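Local coordinates for putative permease protein, ABC transporter (Porphyromonas gingivalis, PDB 3IS6) that probably takes part in transmembrane transport, as the MacB-like periplasmic core domain of a putative ABC transporter permease, at residues T65-N73 with G126-S134. Numbering follows the deposited sequence. Where two conformers were deposited one is given.
Sequences TSKMILEDN and GKRLRPAES. With SO4 (sulfate ion), chain D.
Strands 65-70 and 128-131 pair antiparallel in the mixed beta-sheet of the MacB-like periplasmic core domain, their axes at 141° and 4.5 Å apart at closest approach. I69 and R130 form the hydrogen-bonded pair: I69 N donates to R130 O and R130 N to I69 O. M68-P131 and L70-L129 are the flanking non-hydrogen-bonded pairs. Just past the ends of the two strands, E71 N donates to R128 O and A132 N to K67 O, the latter donor lying above the carbonyl plane. Strands 74-83 and 140-146 continue the sheet beyond 65-70 and 128-131 respectively.

L70 and L129 share the buried face, CD1 of L70 lying 4.0 Å from CD2 of L129. M68, a selenomethionine bent at chi2 and chi3, crosses L129 at about a right angle and sets CE 3.8 Å from L129 CB; M159 of strand 159-162 touches both side chains. In the conformer given, one of two, I69 lays its CG1-CD1 arm along A132, a less certain contact.

Two acidic side chains of the turn after strand 65-70 meet arginines of strand 128-131. R128 grips E71 side-on: NH2 meets the syn lone pair of OE1, which lies in the guanidinium plane, at 3.0 Å, while R128 NE reaches E71 OE2 at 3.2 Å. Backbone N of R128 also donates to OE2, from the same face of the carboxylate. Three bonds thus hold this group, whose chain folds back at chi2 (-66°); the NH2 one is nearly straight and the NE one bent, with OE2 tilted from the guanidinium plane. R130 forms a salt bridge with D72 while its NE and NH2 donate to the carbonyls of R138 and D137, which fixes the guanidinium's rotation. The modelled 2.5 Å between R130 NH1 and D72 OD1 is improbably short, so the exact spacing is doubtful, but OD1 sits in the guanidinium plane and is approached 28° out of its own carboxylate plane.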
ATOM      1  N   THR A  65       8.301  11.219   6.431  1.00 15.58           N
ATOM      2  CA  THR A  65       7.756  12.204   7.315  1.00 15.68           C
ATOM      3  C   THR A  65       6.443  12.747   6.812  1.00 15.43           C
ATOM      4  O   THR A  65       6.331  13.134   5.704  1.00 15.74           O
ATOM      5  CB  THR A  65       8.747  13.327   7.513  1.00 16.57           C
ATOM      6  OG1 THR A  65       9.924  12.809   8.122  1.00 17.85           O
ATOM      7  CG2 THR A  65       8.198  14.338   8.394  1.00 17.17           C
ATOM      8  N   SER A  66       5.439  12.747   7.659  1.00 15.55           N
ATOM      9  CA  SER A  66       4.126  13.265   7.313  1.00 15.26           C
ATOM     10  C   SER A  66       3.458  13.869   8.535  1.00 14.63           C
ATOM     11  O   SER A  66       3.953  13.744   9.593  1.00 14.32           O
ATOM     12  CB  SER A  66       3.256  12.205   6.678  1.00 15.51           C
ATOM     13  OG  SER A  66       2.658  11.414   7.632  1.00 16.70           O
ATOM     14  N   LYS A  67       2.330  14.511   8.352  1.00 13.94           N
ATOM     15  CA  LYS A  67       1.668  15.198   9.429  1.00 13.76           C
ATOM     16  C   LYS A  67       0.498  14.411   9.974  1.00 13.98           C
ATOM     17  O   LYS A  67      -0.278  13.913   9.231  1.00 13.31           O
ATOM     18  CB  LYS A  67       1.219  16.555   8.973  1.00 14.09           C
ATOM     19  CG  LYS A  67       2.286  17.539   9.016  1.00 15.98           C
ATOM     20  CD  LYS A  67       2.002  18.684   8.169  1.00 20.08           C
ATOM     21  CE  LYS A  67       3.045  19.768   8.387  1.00 22.19           C
ATOM     22  NZ  LYS A  67       2.576  21.081   7.897  1.00 22.78           N
HETATM   23  N   MSE A  68       0.433  14.290  11.283  1.00 13.60           N
HETATM   24  CA  MSE A  68      -0.612  13.586  11.998  1.00 14.95           C
HETATM   25  C   MSE A  68      -1.335  14.540  12.946  1.00 14.28           C
HETATM   26  O   MSE A  68      -0.712  15.326  13.564  1.00 13.45           O
HETATM   27  CB  MSE A  68      -0.044  12.447  12.817  1.00 14.83           C
HETATM   28  CG  MSE A  68       0.690  11.394  12.082  1.00 21.19           C
HETATM   29 SE   MSE A  68      -0.300  10.351  10.877  1.00 31.02          SE
HETATM   30  CE  MSE A  68      -1.152   9.224  12.013  1.00 26.55           C
ATOM     31  N   ILE A  69      -2.643  14.444  13.053  1.00 15.53           N
ATOM     32  CA  ILE A  69      -3.405  15.185  13.966  0.50 16.13           C
ATOM     33  C   ILE A  69      -3.813  14.307  15.169  1.00 16.95           C
ATOM     34  O   ILE A  69      -4.334  13.249  14.972  1.00 17.47           O
ATOM     35  CB  ILE A  69      -4.641  15.819  13.302  0.50 16.31           C
ATOM     36  CG1 ILE A  69      -4.205  16.726  12.149  0.50 16.16           C
ATOM     37  CG2 ILE A  69      -5.456  16.609  14.341  0.50 16.26           C
ATOM     38  CD1 ILE A  69      -5.354  17.310  11.349  0.50 18.97           C
ATOM     39  N   LEU A  70      -3.601  14.790  16.371  1.00 17.14           N
ATOM     40  CA  LEU A  70      -3.909  14.022  17.561  1.00 18.00           C
ATOM     41  C   LEU A  70      -5.245  14.448  18.125  1.00 18.58           C
ATOM     42  O   LEU A  70      -5.437  15.574  18.384  1.00 18.73           O
ATOM     43  CB  LEU A  70      -2.844  14.246  18.603  1.00 18.50           C
ATOM     44  CG  LEU A  70      -2.999  13.563  19.939  1.00 19.51           C
ATOM     45  CD1 LEU A  70      -2.938  12.099  19.829  1.00 19.68           C
ATOM     46  CD2 LEU A  70      -2.008  14.091  20.900  1.00 22.09           C
ATOM     47  N   GLU A  71      -6.183  13.536  18.231  1.00 18.43           N
ATOM     48  CA  GLU A  71      -7.465  13.819  18.863  1.00 19.08           C
ATOM     49  C   GLU A  71      -8.129  15.054  18.268  1.00 19.10           C
ATOM     50  O   GLU A  71      -8.652  15.862  18.964  1.00 18.04           O
ATOM     51  CB  GLU A  71      -7.338  13.941  20.371  1.00 19.89           C
ATOM     52  CG  GLU A  71      -7.033  12.641  21.105  1.00 20.19           C
ATOM     53  CD  GLU A  71      -8.144  11.597  21.037  1.00 23.02           C
ATOM     54  OE1 GLU A  71      -9.290  11.951  20.832  1.00 23.65           O
ATOM     55  OE2 GLU A  71      -7.883  10.409  21.178  1.00 21.36           O
ATOM     56  N   ASP A  72      -8.021  15.199  16.969  1.00 19.40           N
ATOM     57  CA  ASP A  72      -8.710  16.210  16.234  1.00 19.93           C
ATOM     58  C   ASP A  72      -8.275  17.616  16.565  1.00 20.34           C
ATOM     59  O   ASP A  72      -8.968  18.511  16.255  1.00 21.19           O
ATOM     60  CB  ASP A  72     -10.217  16.105  16.443  1.00 20.73           C
ATOM     61  CG  ASP A  72     -10.790  14.793  15.960  1.00 22.25           C
ATOM     62  OD1 ASP A  72     -10.674  14.492  14.797  1.00 25.54           O
ATOM     63  OD2 ASP A  72     -11.363  14.053  16.735  1.00 26.19           O
ATOM     64  N   ASN A  73      -7.135  17.802  17.180  1.00 19.71           N
ATOM     65  CA  ASN A  73      -6.678  19.137  17.498  1.00 19.66           C
ATOM     66  C   ASN A  73      -5.308  19.522  16.951  1.00 19.45           C
ATOM     67  O   ASN A  73      -5.215  20.154  15.956  1.00 20.19           O
ATOM     68  CB  ASN A  73      -6.733  19.349  19.005  1.00 19.54           C
ATOM     69  CG  ASN A  73      -6.455  20.778  19.428  1.00 18.34           C
ATOM     70  OD1 ASN A  73      -6.375  21.670  18.636  1.00 19.19           O
ATOM     71  ND2 ASN A  73      -6.302  20.961  20.704  1.00 18.43           N
ATOM     72  N   GLY A 126      -3.547   5.137  24.279  1.00 18.80           N
ATOM     73  CA  GLY A 126      -4.938   5.027  23.956  1.00 18.56           C
ATOM     74  C   GLY A 126      -5.513   6.169  23.161  1.00 18.75           C
ATOM     75  O   GLY A 126      -6.584   6.080  22.684  1.00 18.45           O
ATOM     76  N   LYS A 127      -4.762   7.228  22.980  1.00 19.08           N
ATOM     77  CA  LYS A 127      -5.215   8.336  22.165  1.00 20.04           C
ATOM     78  C   LYS A 127      -5.216   8.014  20.662  1.00 20.77           C
ATOM     79  O   LYS A 127      -4.619   7.078  20.212  1.00 20.79           O
ATOM     80  CB  LYS A 127      -4.421   9.579  22.481  1.00 20.00           C
ATOM     81  CG  LYS A 127      -4.781  10.206  23.777  1.00 20.17           C
ATOM     82  CD  LYS A 127      -3.916  11.377  24.098  1.00 22.04           C
ATOM     83  CE  LYS A 127      -4.624  12.397  24.941  1.00 22.24           C
ATOM     84  NZ  LYS A 127      -3.794  13.489  25.352  1.00 22.48           N
ATOM     85  N   ARG A 128      -5.914   8.813  19.903  1.00 20.73           N
ATOM     86  CA  ARG A 128      -6.130   8.535  18.507  1.00 21.11           C
ATOM     87  C   ARG A 128      -5.489   9.564  17.558  1.00 21.20           C
ATOM     88  O   ARG A 128      -5.588  10.735  17.779  1.00 20.80           O
ATOM     89  CB  ARG A 128      -7.614   8.398  18.224  1.00 21.69           C
ATOM     90  CG  ARG A 128      -8.274   7.226  18.907  1.00 23.56           C
ATOM     91  CD  ARG A 128      -9.777   7.397  19.009  1.00 30.74           C
ATOM     92  NE  ARG A 128     -10.135   8.598  19.750  1.00 35.19           N
ATOM     93  CZ  ARG A 128     -11.291   8.803  20.367  1.00 36.21           C
ATOM     94  NH1 ARG A 128     -12.238   7.891  20.348  1.00 37.00           N
ATOM     95  NH2 ARG A 128     -11.501   9.932  20.995  1.00 36.74           N
ATOM     96  N   LEU A 129      -4.849   9.055  16.525  1.00 20.92           N
ATOM     97  CA  LEU A 129      -4.110   9.805  15.530  1.00 22.47           C
ATOM     98  C   LEU A 129      -4.692   9.588  14.140  1.00 21.73           C
ATOM     99  O   LEU A 129      -5.086   8.519  13.819  1.00 20.07           O
ATOM    100  CB  LEU A 129      -2.667   9.315  15.470  1.00 23.01           C
ATOM    101  CG  LEU A 129      -1.625   9.736  16.469  1.00 25.51           C
ATOM    102  CD1 LEU A 129      -0.378   9.020  16.302  1.00 26.36           C
ATOM    103  CD2 LEU A 129      -1.374  11.147  16.318  1.00 27.91           C
ATOM    104  N   ARG A 130      -4.712  10.605  13.313  1.00 21.36           N
ATOM    105  CA  ARG A 130      -4.986  10.406  11.908  1.00 21.00           C
ATOM    106  C   ARG A 130      -4.218  11.367  11.010  1.00 20.67           C
ATOM    107  O   ARG A 130      -3.765  12.368  11.438  1.00 19.10           O
ATOM    108  CB  ARG A 130      -6.463  10.420  11.631  1.00 22.40           C
ATOM    109  CG  ARG A 130      -7.074  11.720  11.682  1.00 24.04           C
ATOM    110  CD  ARG A 130      -8.506  11.636  11.252  1.00 28.32           C
ATOM    111  NE  ARG A 130      -9.311  10.818  12.119  1.00 24.69           N
ATOM    112  CZ  ARG A 130     -10.023  11.301  13.106  1.00 27.50           C
ATOM    113  NH1 ARG A 130      -9.987  12.581  13.333  1.00 29.73           N
ATOM    114  NH2 ARG A 130     -10.746  10.516  13.876  1.00 28.29           N
ATOM    115  N   PRO A 131      -4.075  11.026   9.755  1.00 20.72           N
ATOM    116  CA  PRO A 131      -3.297  11.858   8.866  1.00 20.45           C
ATOM    117  C   PRO A 131      -3.962  13.187   8.783  1.00 20.09           C
ATOM    118  O   PRO A 131      -5.141  13.282   8.802  1.00 18.92           O
ATOM    119  CB  PRO A 131      -3.395  11.127   7.540  1.00 20.50           C
ATOM    120  CG  PRO A 131      -3.722   9.817   7.870  1.00 20.71           C
ATOM    121  CD  PRO A 131      -4.575   9.855   9.047  1.00 21.17           C
ATOM    122  N   ALA A 132      -3.174  14.216   8.664  1.00 19.72           N
ATOM    123  CA  ALA A 132      -3.691  15.539   8.776  1.00 20.32           C
ATOM    124  C   ALA A 132      -4.757  15.836   7.743  1.00 20.41           C
ATOM    125  O   ALA A 132      -5.639  16.569   8.006  1.00 21.18           O
ATOM    126  CB  ALA A 132      -2.603  16.531   8.705  1.00 20.47           C
ATOM    127  N   GLU A 133      -4.660  15.285   6.568  1.00 19.64           N
ATOM    128  CA  GLU A 133      -5.581  15.679   5.524  1.00 19.72           C
ATOM    129  C   GLU A 133      -6.785  14.764   5.353  1.00 19.04           C
ATOM    130  O   GLU A 133      -7.612  15.005   4.522  1.00 18.84           O
ATOM    131  CB  GLU A 133      -4.846  15.864   4.203  1.00 21.00           C
ATOM    132  N   SER A 134      -6.865  13.746   6.183  1.00 18.08           N
ATOM    133  CA  SER A 134      -7.955  12.809   6.172  1.00 18.24           C
ATOM    134  C   SER A 134      -9.308  13.421   6.500  1.00 17.82           C
ATOM    135  O   SER A 134      -9.425  14.213   7.369  1.00 17.47           O
ATOM    136  CB  SER A 134      -7.668  11.708   7.145  1.00 18.16           C
ATOM    137  OG  SER A 134      -8.694  10.799   7.145  1.00 21.01           O
TER
HETATM  138  S   SO4 D   1      -9.756  10.182   3.554  1.00 44.59           S
HETATM  139  O1  SO4 D   1     -10.617  11.327   3.655  1.00 41.70           O
HETATM  140  O2  SO4 D   1      -8.573  10.546   2.781  1.00 49.82           O
HETATM  141  O3  SO4 D   1      -9.317   9.692   4.865  1.00 49.04           O
HETATM  142  O4  SO4 D   1     -10.416   9.090   2.854  1.00 47.91           O